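Local coordinates for protein acetyltransferase (Sinorhizobium meliloti, PDB 4JXR) that probably transfers an acetyl group from acetyl-CoA to an acceptor, as a GNAT-family acetyltransferase of the phosphinothricin acetyltransferase type, at residues 31-36 / 43-48; 122-125 / 130-133; 147-152 / 157-162. All blocks are in the same frame, centred on the assembly; numbering follows the deposited sequence. Where two conformers were deposited one is given.

Contact 1 of 3, residues 31-36 / 43-48; sequences TYEETP and ALRFST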
ATOM      1  N   THR A  31       9.739   7.204   7.417  1.00 12.82           N
ATOM      2  CA  THR A  31       8.703   6.337   7.912  1.00 11.34           C
ATOM      3  C   THR A  31       7.562   7.184   8.464  1.00 11.15           C
ATOM      4  O   THR A  31       7.783   8.198   9.130  1.00 12.04           O
ATOM      5  CB  THR A  31       9.205   5.348   8.983  1.00 12.15           C
ATOM      6  OG1 THR A  31       8.071   4.677   9.537  1.00 13.42           O
ATOM      7  CG2 THR A  31       9.977   6.060  10.081  1.00 13.60           C
ATOM      8  N   TYR A  32       6.348   6.756   8.166  1.00 10.21           N
ATOM      9  CA  TYR A  32       5.147   7.429   8.626  1.00  9.60           C
ATOM     10  C   TYR A  32       4.646   6.835   9.938  1.00 10.08           C
ATOM     11  O   TYR A  32       3.629   7.264  10.474  1.00 11.30           O
ATOM     12  CB  TYR A  32       4.062   7.347   7.556  1.00  9.95           C
ATOM     13  CG  TYR A  32       4.300   8.283   6.383  1.00  9.40           C
ATOM     14  CD1 TYR A  32       5.464   9.041   6.283  1.00 10.17           C
ATOM     15  CD2 TYR A  32       3.357   8.406   5.384  1.00 10.21           C
ATOM     16  CE1 TYR A  32       5.676   9.889   5.209  1.00  9.33           C
ATOM     17  CE2 TYR A  32       3.561   9.244   4.302  1.00  9.82           C
ATOM     18  CZ  TYR A  32       4.722   9.981   4.219  1.00  8.94           C
ATOM     19  OH  TYR A  32       4.942  10.811   3.144  1.00  9.87           O
ATOM     20  N   GLU A  33       5.382   5.853  10.450  1.00 10.54           N
ATOM     21  CA  GLU A  33       5.137   5.481  11.920  0.50 12.06           C
ATOM     22  C   GLU A  33       5.554   6.639  12.984  1.00 12.43           C
ATOM     23  O   GLU A  33       6.432   7.401  12.629  1.00 13.33           O
ATOM     24  CB  GLU A  33       5.964   4.225  12.202  0.50 13.10           C
ATOM     25  CG  GLU A  33       5.502   3.340  13.326  0.50 12.66           C
ATOM     26  CD  GLU A  33       5.758   1.863  13.058  0.50 16.28           C
ATOM     27  OE1 GLU A  33       6.664   1.496  12.271  0.50 12.47           O
ATOM     28  OE2 GLU A  33       5.043   1.065  13.657  0.50 22.63           O
ATOM     29  N   GLU A  34       4.744   6.825  14.018  1.00 13.10           N
ATOM     30  CA  GLU A  34       4.912   7.914  14.967  1.00 14.67           C
ATOM     31  C   GLU A  34       5.579   7.423  16.256  1.00 13.74           C
ATOM     32  O   GLU A  34       6.398   8.121  16.823  1.00 15.43           O
ATOM     33  CB  GLU A  34       3.549   8.534  15.279  1.00 18.52           C
ATOM     34  CG  GLU A  34       3.466   9.311  16.588  1.00 20.54           C
ATOM     35  CD  GLU A  34       2.084   9.882  16.888  1.00 21.53           C
ATOM     36  OE1 GLU A  34       1.161   9.113  17.189  1.00 19.99           O
ATOM     37  OE2 GLU A  34       1.942  11.118  16.841  1.00 22.63           O
ATOM     38  N   THR A  35       5.189   6.233  16.700  1.00 13.40           N
ATOM     39  CA  THR A  35       5.684   5.674  17.959  1.00 13.77           C
ATOM     40  C   THR A  35       6.726   4.628  17.642  1.00 12.65           C
ATOM     41  O   THR A  35       6.418   3.676  16.928  1.00 14.41           O
ATOM     42  CB  THR A  35       4.528   5.086  18.783  1.00 15.86           C
ATOM     43  OG1 THR A  35       3.569   6.140  19.036  1.00 18.65           O
ATOM     44  CG2 THR A  35       5.040   4.526  20.094  1.00 18.77           C
ATOM     45  N   PRO A  36       7.945   4.751  18.151  1.00 12.71           N
ATOM     46  CA  PRO A  36       8.920   3.705  17.835  1.00 12.65           C
ATOM     47  C   PRO A  36       8.482   2.341  18.296  1.00 12.36           C
ATOM     48  O   PRO A  36       8.103   2.164  19.476  1.00 13.70           O
ATOM     49  CB  PRO A  36      10.152   4.127  18.629  1.00 14.59           C
ATOM     50  CG  PRO A  36      10.010   5.648  18.723  1.00 14.92           C
ATOM     51  CD  PRO A  36       8.555   5.858  18.908  1.00 14.01           C
ATOM     52  N   ALA A  43      11.375  -7.506  16.030  1.00  9.04           N
ATOM     53  CA  ALA A  43      11.732  -8.887  15.880  1.00  9.46           C
ATOM     54  C   ALA A  43      10.635  -9.702  15.206  1.00  9.22           C
ATOM     55  O   ALA A  43      10.940 -10.550  14.380  1.00  9.57           O
ATOM     56  CB  ALA A  43      12.075  -9.495  17.245  1.00  9.51           C
ATOM     57  N   LEU A  44       9.386  -9.450  15.544  1.00  9.08           N
ATOM     58  CA  LEU A  44       8.280 -10.103  14.875  1.00  9.28           C
ATOM     59  C   LEU A  44       8.241  -9.712  13.395  1.00  8.98           C
ATOM     60  O   LEU A  44       8.071 -10.551  12.522  1.00  9.89           O
ATOM     61  CB  LEU A  44       6.961  -9.784  15.544  1.00  9.87           C
ATOM     62  CG  LEU A  44       5.709 -10.315  14.873  1.00 11.65           C
ATOM     63  CD1 LEU A  44       5.786 -11.806  14.708  1.00 12.14           C
ATOM     64  CD2 LEU A  44       4.470  -9.958  15.644  1.00 14.18           C
ATOM     65  N   ARG A  45       8.435  -8.426  13.114  1.00  8.78           N
ATOM     66  CA  ARG A  45       8.482  -7.982  11.718  1.00  8.48           C
ATOM     67  C   ARG A  45       9.603  -8.681  10.953  1.00  8.77           C
ATOM     68  O   ARG A  45       9.399  -9.131   9.829  1.00  9.64           O
ATOM     69  CB  ARG A  45       8.622  -6.464  11.643  1.00  8.47           C
ATOM     70  CG  ARG A  45       7.428  -5.721  12.223  1.00  8.79           C
ATOM     71  CD  ARG A  45       7.617  -4.216  12.193  1.00  9.89           C
ATOM     72  NE  ARG A  45       6.560  -3.518  12.907  1.00 10.28           N
ATOM     73  CZ  ARG A  45       6.421  -2.192  12.937  1.00 11.08           C
ATOM     74  NH1 ARG A  45       7.267  -1.417  12.282  1.00 11.71           N
ATOM     75  NH2 ARG A  45       5.433  -1.644  13.627  1.00 13.21           N
ATOM     76  N   PHE A  46      10.784  -8.766  11.553  1.00  8.74           N
ATOM     77  CA  PHE A  46      11.906  -9.452  10.953  1.00  8.92           C
ATOM     78  C   PHE A  46      11.575 -10.909  10.681  1.00  9.29           C
ATOM     79  O   PHE A  46      11.884 -11.434   9.616  1.00 10.06           O
ATOM     80  CB  PHE A  46      13.117  -9.350  11.899  1.00  9.45           C
ATOM     81  CG  PHE A  46      14.223 -10.306  11.619  1.00  9.18           C
ATOM     82  CD1 PHE A  46      15.229 -10.052  10.706  1.00 10.95           C
ATOM     83  CD2 PHE A  46      14.281 -11.500  12.345  1.00 11.11           C
ATOM     84  CE1 PHE A  46      16.247 -10.960  10.490  1.00 12.18           C
ATOM     85  CE2 PHE A  46      15.285 -12.404  12.117  1.00 12.02           C
ATOM     86  CZ  PHE A  46      16.282 -12.126  11.221  1.00 12.40           C
ATOM     87  N   SER A  47      10.961 -11.585  11.646  1.00  9.92           N
ATOM     88  CA  SER A  47      10.564 -12.992  11.521  0.50 10.55           C
ATOM     89  C   SER A  47       9.633 -13.167  10.323  1.00 11.07           C
ATOM     90  O   SER A  47       9.739 -14.120   9.547  1.00 11.93           O
ATOM     91  CB  SER A  47       9.922 -13.447  12.874  0.50  9.24           C
ATOM     92  OG  SER A  47       9.435 -14.769  12.792  0.50 11.59           O
ATOM     93  N   THR A  48       8.688 -12.260  10.188  1.00 10.04           N
ATOM     94  CA  THR A  48       7.709 -12.354   9.137  1.00 10.67           C
ATOM     95  C   THR A  48       8.327 -12.131   7.748  1.00 10.28           C
ATOM     96  O   THR A  48       8.069 -12.871   6.794  1.00 10.84           O
ATOM     97  CB  THR A  48       6.559 -11.365   9.399  1.00 11.90           C
ATOM     98  OG1 THR A  48       5.982 -11.649  10.684  1.00 14.36           O
ATOM     99  CG2 THR A  48       5.495 -11.429   8.324  1.00 14.14           C
TER
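A two-nitrogen, end-on salt bridge between Glu33 and Arg45 ties the loop that follows helix 14-27 to the side of helix 39-51. The two side chains reach for each other from opposite directions, and the carboxylate meets the outer edge of the guanidinium group with the two planes only 6° apart. Arg45 NH2 lies 2.7 Å from Glu33 OE2, and Arg45 NH1 lies 3.0 Å from Glu33 OE1. Both bonds are nearly straight, and each oxygen uses its syn lone pair, so the pair of bonds fixes the rotation of both flat groups. Arg45 gets there by an extended chain from CG to NE. Glu33 starts with CG opposite the backbone N (chi1 -156°) and then bends at its second torsion, which turns the carboxylate end toward the helix. Glu33 was deposited in two conformers, and this geometry belongs to one of them.

The backbone beneath the carboxylate is also held, since Glu33 N donates to Thr31 OG1 at 3.1 Å, closing an ST turn. Tyr21 OH of helix 14-27 is hydrogen-bonded to both Thr31 OG1 and Glu33 OE1. Arg45 NE, which takes no part in that grip, forms a salt bridge with Glu41 OE2 of the same helix, so the arginine probably shares its charge between two acids. Arg78 of the second subunit packs on Arg45 and makes a long, weak ion pair with Glu33 OE2. The result is a bidentate carboxylate–guanidinium pair that ties the loop between the first two helices of the GNAT fold to the second of them.

Contact 2 of 3, residues 122-125 / 130-133; sequences AVIG and SSIA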
ATOM      1  N   ALA A 122       9.595   1.713  -4.682  1.00  8.40           N
ATOM      2  CA  ALA A 122       9.966   2.482  -3.515  1.00  8.70           C
ATOM      3  C   ALA A 122       8.840   3.489  -3.240  1.00  8.60           C
ATOM      4  O   ALA A 122       8.383   4.177  -4.135  1.00  9.76           O
ATOM      5  CB  ALA A 122      11.268   3.215  -3.717  1.00 11.16           C
ATOM      6  N   VAL A 123       8.419   3.525  -1.995  1.00  8.75           N
ATOM      7  CA  VAL A 123       7.395   4.459  -1.510  1.00  9.24           C
ATOM      8  C   VAL A 123       8.111   5.385  -0.562  1.00  9.05           C
ATOM      9  O   VAL A 123       8.489   4.962   0.540  1.00 11.48           O
ATOM     10  CB  VAL A 123       6.231   3.721  -0.842  1.00 10.37           C
ATOM     11  CG1 VAL A 123       5.214   4.757  -0.349  1.00 11.27           C
ATOM     12  CG2 VAL A 123       5.603   2.717  -1.775  1.00 12.02           C
ATOM     13  N   ILE A 124       8.432   6.587  -0.998  1.00  8.95           N
ATOM     14  CA  ILE A 124       9.395   7.475  -0.359  1.00  9.25           C
ATOM     15  C   ILE A 124       8.652   8.498   0.475  1.00  8.82           C
ATOM     16  O   ILE A 124       8.019   9.433  -0.032  1.00  8.97           O
ATOM     17  CB  ILE A 124      10.294   8.125  -1.388  1.00  9.97           C
ATOM     18  CG1 ILE A 124      11.096   6.933  -2.090  1.00 12.94           C
ATOM     19  CG2 ILE A 124      11.264   9.107  -0.720  1.00 10.51           C
ATOM     20  CD1 ILE A 124      11.992   7.376  -3.203  1.00 15.64           C
ATOM     21  N   GLY A 125       8.728   8.336   1.780  1.00 10.43           N
ATOM     22  CA  GLY A 125       8.076   9.247   2.719  1.00 10.43           C
ATOM     23  C   GLY A 125       8.631  10.628   2.619  1.00 11.50           C
ATOM     24  O   GLY A 125       9.849  10.879   2.534  1.00 12.47           O
ATOM     25  N   SER A 130      16.884  13.434  -1.324  1.00  9.82           N
ATOM     26  CA  SER A 130      18.041  12.593  -1.239  1.00 10.28           C
ATOM     27  C   SER A 130      17.692  11.132  -1.470  1.00  9.46           C
ATOM     28  O   SER A 130      18.463  10.396  -2.067  1.00 10.22           O
ATOM     29  CB  SER A 130      18.739  12.792   0.084  1.00 11.72           C
ATOM     30  OG  SER A 130      19.244  14.137   0.103  1.00 14.14           O
ATOM     31  N   SER A 131      16.551  10.696  -0.979  0.80  9.20           N
ATOM     32  CA  SER A 131      16.102   9.316  -1.183  0.80  9.39           C
ATOM     33  C   SER A 131      15.662   9.106  -2.634  0.80  8.49           C
ATOM     34  O   SER A 131      15.948   8.064  -3.236  0.80  8.79           O
ATOM     35  CB  SER A 131      14.963   8.991  -0.237  0.80 10.03           C
ATOM     36  OG  SER A 131      14.531   7.671  -0.461  0.80 10.64           O
ATOM     37  N   ILE A 132      14.965  10.074  -3.217  1.00  8.30           N
ATOM     38  CA  ILE A 132      14.626   9.991  -4.615  1.00  8.21           C
ATOM     39  C   ILE A 132      15.872   9.789  -5.461  1.00  8.45           C
ATOM     40  O   ILE A 132      15.919   8.962  -6.363  1.00  8.76           O
ATOM     41  CB  ILE A 132      13.771  11.205  -5.046  1.00  8.78           C
ATOM     42  CG1 ILE A 132      12.409  11.191  -4.361  1.00  9.45           C
ATOM     43  CG2 ILE A 132      13.635  11.264  -6.549  1.00  9.28           C
ATOM     44  CD1 ILE A 132      11.551  12.398  -4.658  1.00 10.42           C
ATOM     45  N   ALA A 133      16.912  10.584  -5.170  1.00  8.34           N
ATOM     46  CA  ALA A 133      18.147  10.554  -5.947  1.00  8.57           C
ATOM     47  C   ALA A 133      18.885   9.215  -5.770  1.00  8.39           C
ATOM     48  O   ALA A 133      19.456   8.708  -6.714  1.00  9.12           O
ATOM     49  CB  ALA A 133      19.040  11.714  -5.577  1.00  8.98           C
TER
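Ile124 packs against Ser131 and Ile132 where strand 119-125 passes through a short loop into helix 129-137, the start of a beta-alpha-beta unit in the GNAT fold. The next strand, 141-152, runs parallel to 119-125 but is not beside it, because strand 155-165 lies between them in the sheet.

Along 122-125 the side chains alternate. Ala122 precedes the contact and touches His135, one turn farther along the helix, while its backbone is bonded to Met162 of strand 155-165. Val123 turns to the other face of the sheet, where it meets Thr159 and Phe161 as well as Tyr81 of the second subunit. Ile124 comes next, pointing back toward the helix, and carries the contact with its CG2 methyl and with CD1 at the end of the other branch. CG1 stands anti to the carbonyl carbon (chi1 -63°), which leaves CG2 anti to the backbone N and aimed at Ser131, with Ile124 CG2 3.7 Å from Ser131 CB. In the conformer described, one of two deposited for Ser131, the hydroxyl rests against the same isoleucine, with Ser131 OG 3.6 Å from Ile124 CG2 and 3.7 Å from Ile124 CD1. No hydrogen bond crosses between the segments, so they meet by van der Waals packing of the Ile124 methyls on the first turn of the helix.

Ser130, at the start of the helix, and His128, just before it, belong to the acetyl-CoA site, although this chain has no cofactor bound. The side chain of His128 is about 4 Å from that of Ser131, and His128 ND1 is hydrogen-bonded to Ser130 N. Met162 (selenomethionine) touches both Ile124 and Ile132. At the tip of Ile124, CD1 sits 4.0 Å from Ile132 CG1.

Contact 3 of 3, residues 147-152 / 157-162; sequences KATGFK and LDTAFM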
ATOM      1  N   LYS A 147       0.387  13.820  -3.334  1.00 11.10           N
ATOM      2  CA  LYS A 147       0.576  15.011  -2.552  1.00 11.33           C
ATOM      3  C   LYS A 147      -0.219  15.037  -1.250  1.00  9.68           C
ATOM      4  O   LYS A 147      -1.356  14.604  -1.180  1.00 10.61           O
ATOM      5  CB  LYS A 147       0.197  16.238  -3.346  1.00 15.14           C
ATOM      6  CG  LYS A 147       1.165  16.490  -4.528  1.00 21.34           C
ATOM      7  CD  LYS A 147       0.840  17.775  -5.217  1.00 28.37           C
ATOM      8  CE  LYS A 147      -0.566  17.785  -5.786  1.00 36.94           C
ATOM      9  NZ  LYS A 147      -0.723  16.938  -7.010  1.00 59.99           N
ATOM     10  N   ALA A 148       0.418  15.528  -0.201  1.00  9.43           N
ATOM     11  CA  ALA A 148      -0.244  15.833   1.084  1.00  9.83           C
ATOM     12  C   ALA A 148      -0.950  14.599   1.646  1.00  9.21           C
ATOM     13  O   ALA A 148      -2.051  14.697   2.188  1.00 10.00           O
ATOM     14  CB  ALA A 148      -1.191  17.011   0.946  1.00 11.13           C
ATOM     15  N   THR A 149      -0.324  13.445   1.464  1.00  9.40           N
ATOM     16  CA  THR A 149      -0.825  12.197   1.917  1.00  9.62           C
ATOM     17  C   THR A 149      -0.346  11.787   3.293  1.00  9.87           C
ATOM     18  O   THR A 149      -0.965  10.900   3.920  1.00 11.49           O
ATOM     19  CB  THR A 149      -0.490  11.075   0.901  1.00 10.19           C
ATOM     20  OG1 THR A 149       0.878  11.186   0.490  1.00 10.16           O
ATOM     21  CG2 THR A 149      -1.397  11.151  -0.284  1.00 10.97           C
ATOM     22  N   GLY A 150       0.723  12.372   3.777  1.00  9.63           N
ATOM     23  CA  GLY A 150       1.145  12.171   5.143  1.00  9.98           C
ATOM     24  C   GLY A 150       1.015  13.462   5.960  1.00  9.57           C
ATOM     25  O   GLY A 150       1.042  14.555   5.414  1.00 10.52           O
ATOM     26  N   PHE A 151       0.907  13.311   7.270  1.00 10.04           N
ATOM     27  CA  PHE A 151       0.916  14.446   8.197  1.00 10.59           C
ATOM     28  C   PHE A 151       1.765  14.036   9.371  1.00 11.12           C
ATOM     29  O   PHE A 151       1.403  13.110  10.071  1.00 11.52           O
ATOM     30  CB  PHE A 151      -0.506  14.832   8.620  1.00 11.49           C
ATOM     31  CG  PHE A 151      -0.518  16.139   9.361  1.00 12.95           C
ATOM     32  CD1 PHE A 151      -0.419  17.334   8.666  1.00 13.69           C
ATOM     33  CD2 PHE A 151      -0.545  16.167  10.751  1.00 14.79           C
ATOM     34  CE1 PHE A 151      -0.410  18.534   9.340  1.00 16.52           C
ATOM     35  CE2 PHE A 151      -0.558  17.387  11.420  1.00 18.16           C
ATOM     36  CZ  PHE A 151      -0.465  18.563  10.723  1.00 17.72           C
ATOM     37  N   LYS A 152       2.913  14.683   9.545  1.00 11.58           N
ATOM     38  CA  LYS A 152       3.849  14.339  10.621  1.00 12.47           C
ATOM     39  C   LYS A 152       4.648  15.578  11.008  1.00 13.62           C
ATOM     40  O   LYS A 152       4.988  16.371  10.154  1.00 15.37           O
ATOM     41  CB  LYS A 152       4.783  13.202  10.173  1.00 12.09           C
ATOM     42  CG  LYS A 152       5.663  12.631  11.282  1.00 11.86           C
ATOM     43  CD  LYS A 152       6.467  11.420  10.816  1.00 13.43           C
ATOM     44  CE  LYS A 152       7.317  10.844  11.946  1.00 13.42           C
ATOM     45  NZ  LYS A 152       8.241   9.755  11.506  1.00 14.64           N
ATOM     46  N   LEU A 157       2.882  16.110   4.090  1.00 10.30           N
ATOM     47  CA  LEU A 157       3.958  15.450   3.414  1.00 10.08           C
ATOM     48  C   LEU A 157       3.480  14.831   2.135  1.00  9.29           C
ATOM     49  O   LEU A 157       2.419  14.217   2.083  1.00 10.40           O
ATOM     50  CB  LEU A 157       4.488  14.311   4.296  1.00 11.09           C
ATOM     51  CG  LEU A 157       5.008  14.687   5.682  1.00 14.75           C
ATOM     52  CD1 LEU A 157       5.471  13.436   6.398  1.00 17.68           C
ATOM     53  CD2 LEU A 157       6.135  15.653   5.625  1.00 18.58           C
ATOM     54  N   ASP A 158       4.289  14.956   1.100  1.00 10.01           N
ATOM     55  CA  ASP A 158       4.094  14.233  -0.156  1.00  9.38           C
ATOM     56  C   ASP A 158       4.741  12.852  -0.046  1.00  8.64           C
ATOM     57  O   ASP A 158       5.720  12.675   0.690  1.00  9.41           O
ATOM     58  CB  ASP A 158       4.687  15.008  -1.305  1.00  9.70           C
ATOM     59  CG  ASP A 158       4.088  16.394  -1.503  1.00 11.72           C
ATOM     60  OD1 ASP A 158       2.972  16.669  -1.068  1.00 12.11           O
ATOM     61  OD2 ASP A 158       4.798  17.205  -2.166  1.00 15.30           O
ATOM     62  N   THR A 159       4.227  11.914  -0.826  1.00  8.63           N
ATOM     63  CA  THR A 159       4.764  10.566  -0.845  1.00  8.26           C
ATOM     64  C   THR A 159       5.104  10.207  -2.292  1.00  8.32           C
ATOM     65  O   THR A 159       4.221  10.221  -3.127  1.00  9.11           O
ATOM     66  CB  THR A 159       3.768   9.563  -0.246  1.00  9.10           C
ATOM     67  OG1 THR A 159       3.315  10.048   1.033  1.00  9.36           O
ATOM     68  CG2 THR A 159       4.410   8.218  -0.051  1.00  9.62           C
ATOM     69  N   ALA A 160       6.369   9.950  -2.581  1.00  8.23           N
ATOM     70  CA  ALA A 160       6.795   9.669  -3.953  1.00  8.64           C
ATOM     71  C   ALA A 160       6.810   8.173  -4.197  1.00  8.69           C
ATOM     72  O   ALA A 160       7.163   7.396  -3.328  1.00 11.01           O
ATOM     73  CB  ALA A 160       8.163  10.231  -4.227  1.00 10.20           C
ATOM     74  N   PHE A 161       6.405   7.769  -5.385  1.00  8.66           N
ATOM     75  CA  PHE A 161       6.423   6.360  -5.816  1.00  8.36           C
ATOM     76  C   PHE A 161       7.409   6.235  -6.952  1.00  9.05           C
ATOM     77  O   PHE A 161       7.309   6.970  -7.947  1.00 10.47           O
ATOM     78  CB  PHE A 161       5.054   5.933  -6.296  1.00 10.81           C
ATOM     79  CG  PHE A 161       4.071   5.711  -5.143  1.00 12.12           C
ATOM     80  CD1 PHE A 161       3.675   6.726  -4.284  1.00 13.99           C
ATOM     81  CD2 PHE A 161       3.603   4.489  -4.873  1.00 17.86           C
ATOM     82  CE1 PHE A 161       2.790   6.501  -3.231  1.00 17.23           C
ATOM     83  CE2 PHE A 161       2.702   4.263  -3.806  1.00 23.52           C
ATOM     84  CZ  PHE A 161       2.350   5.299  -3.010  1.00 20.91           C
HETATM   85  N   MSE A 162       8.346   5.318  -6.821  1.00  8.31           N
HETATM   86  CA  MSE A 162       9.330   5.053  -7.874  1.00  8.30           C
HETATM   87  C   MSE A 162       9.336   3.573  -8.170  1.00  7.84           C
HETATM   88  O   MSE A 162       8.940   2.757  -7.334  1.00  9.13           O
HETATM   89  CB  MSE A 162      10.712   5.484  -7.457  1.00  9.53           C
HETATM   90  CG  MSE A 162      10.741   6.954  -6.983  1.00 10.60           C
HETATM   91 SE   MSE A 162      12.538   7.555  -6.630  1.00 13.03          SE
HETATM   92  CE  MSE A 162      13.181   7.726  -8.427  1.00 11.03           C
TER
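Gly150 and Leu157 form an antiparallel hydrogen-bonded pair, with Leu157 N donating to Gly150 O at 2.7 Å and Gly150 N to Leu157 O at 3.0 Å. Leu157 CB lies 3.6 Å from Gly150 O, and farther out its CD1 rests 3.8 Å from Lys152 CB.

Toward the corner at Ala148 the side chains take over. Asp158 lies alongside Lys147, pointing the same way, and its OD1 accepts from Ala148 N at 2.9 Å through the anti lone pair, pinning the turning chain. On the neighbouring residues two hydroxyls meet across the pair: Thr149 OG1 and Thr159 OG1 are 2.7 Å apart, probably hydrogen-bonded, the side chains crossing at about a right angle. Thr149 reaches it with OG1 lodged between the backbone N and the carbonyl carbon (chi1 46°). Thr149 OG1 is also bonded to Met146 O, and Thr159 OG1 to Tyr32 OH.

Outside this shell, the fully extended chain of Lys152 carries NZ among the carbonyl oxygens of Val25, at the end of helix 14-27, and of Gly28, Thr31 and Glu33 in the loop after it, four acceptors for three protons. Lys147 O is bonded to Gln163 NE2 of the second subunit, so the bend lies at the dimer interface. With Thr149 and Gly150 both opposite Leu157, the hairpin of strands 141-152 and 155-165 carries a classic beta bulge.

How the contacts relate
Contact 1 is largely polar and partly buried, a salt bridge between a loop and a helix, whereas contact 2 is mainly apolar, without a hydrogen bond, and joins a strand to the helix near the cofactor site. Contact 3 is the most buried of the three although farthest from the chain's centre, with the second subunit against it, as against contact 1, and depends on backbone, carboxylate and hydroxyl groups. Contacts 2 and 3 share one sheet: Ala122 O bonds Met162 N and Ile124 N bonds Ala160 O, so strand 155-165 serves both. Contact 1 approaches from the loop side, with Tyr32 OH probably bonded to Thr159 OG1 and Tyr32 CE1 packed on Gly125.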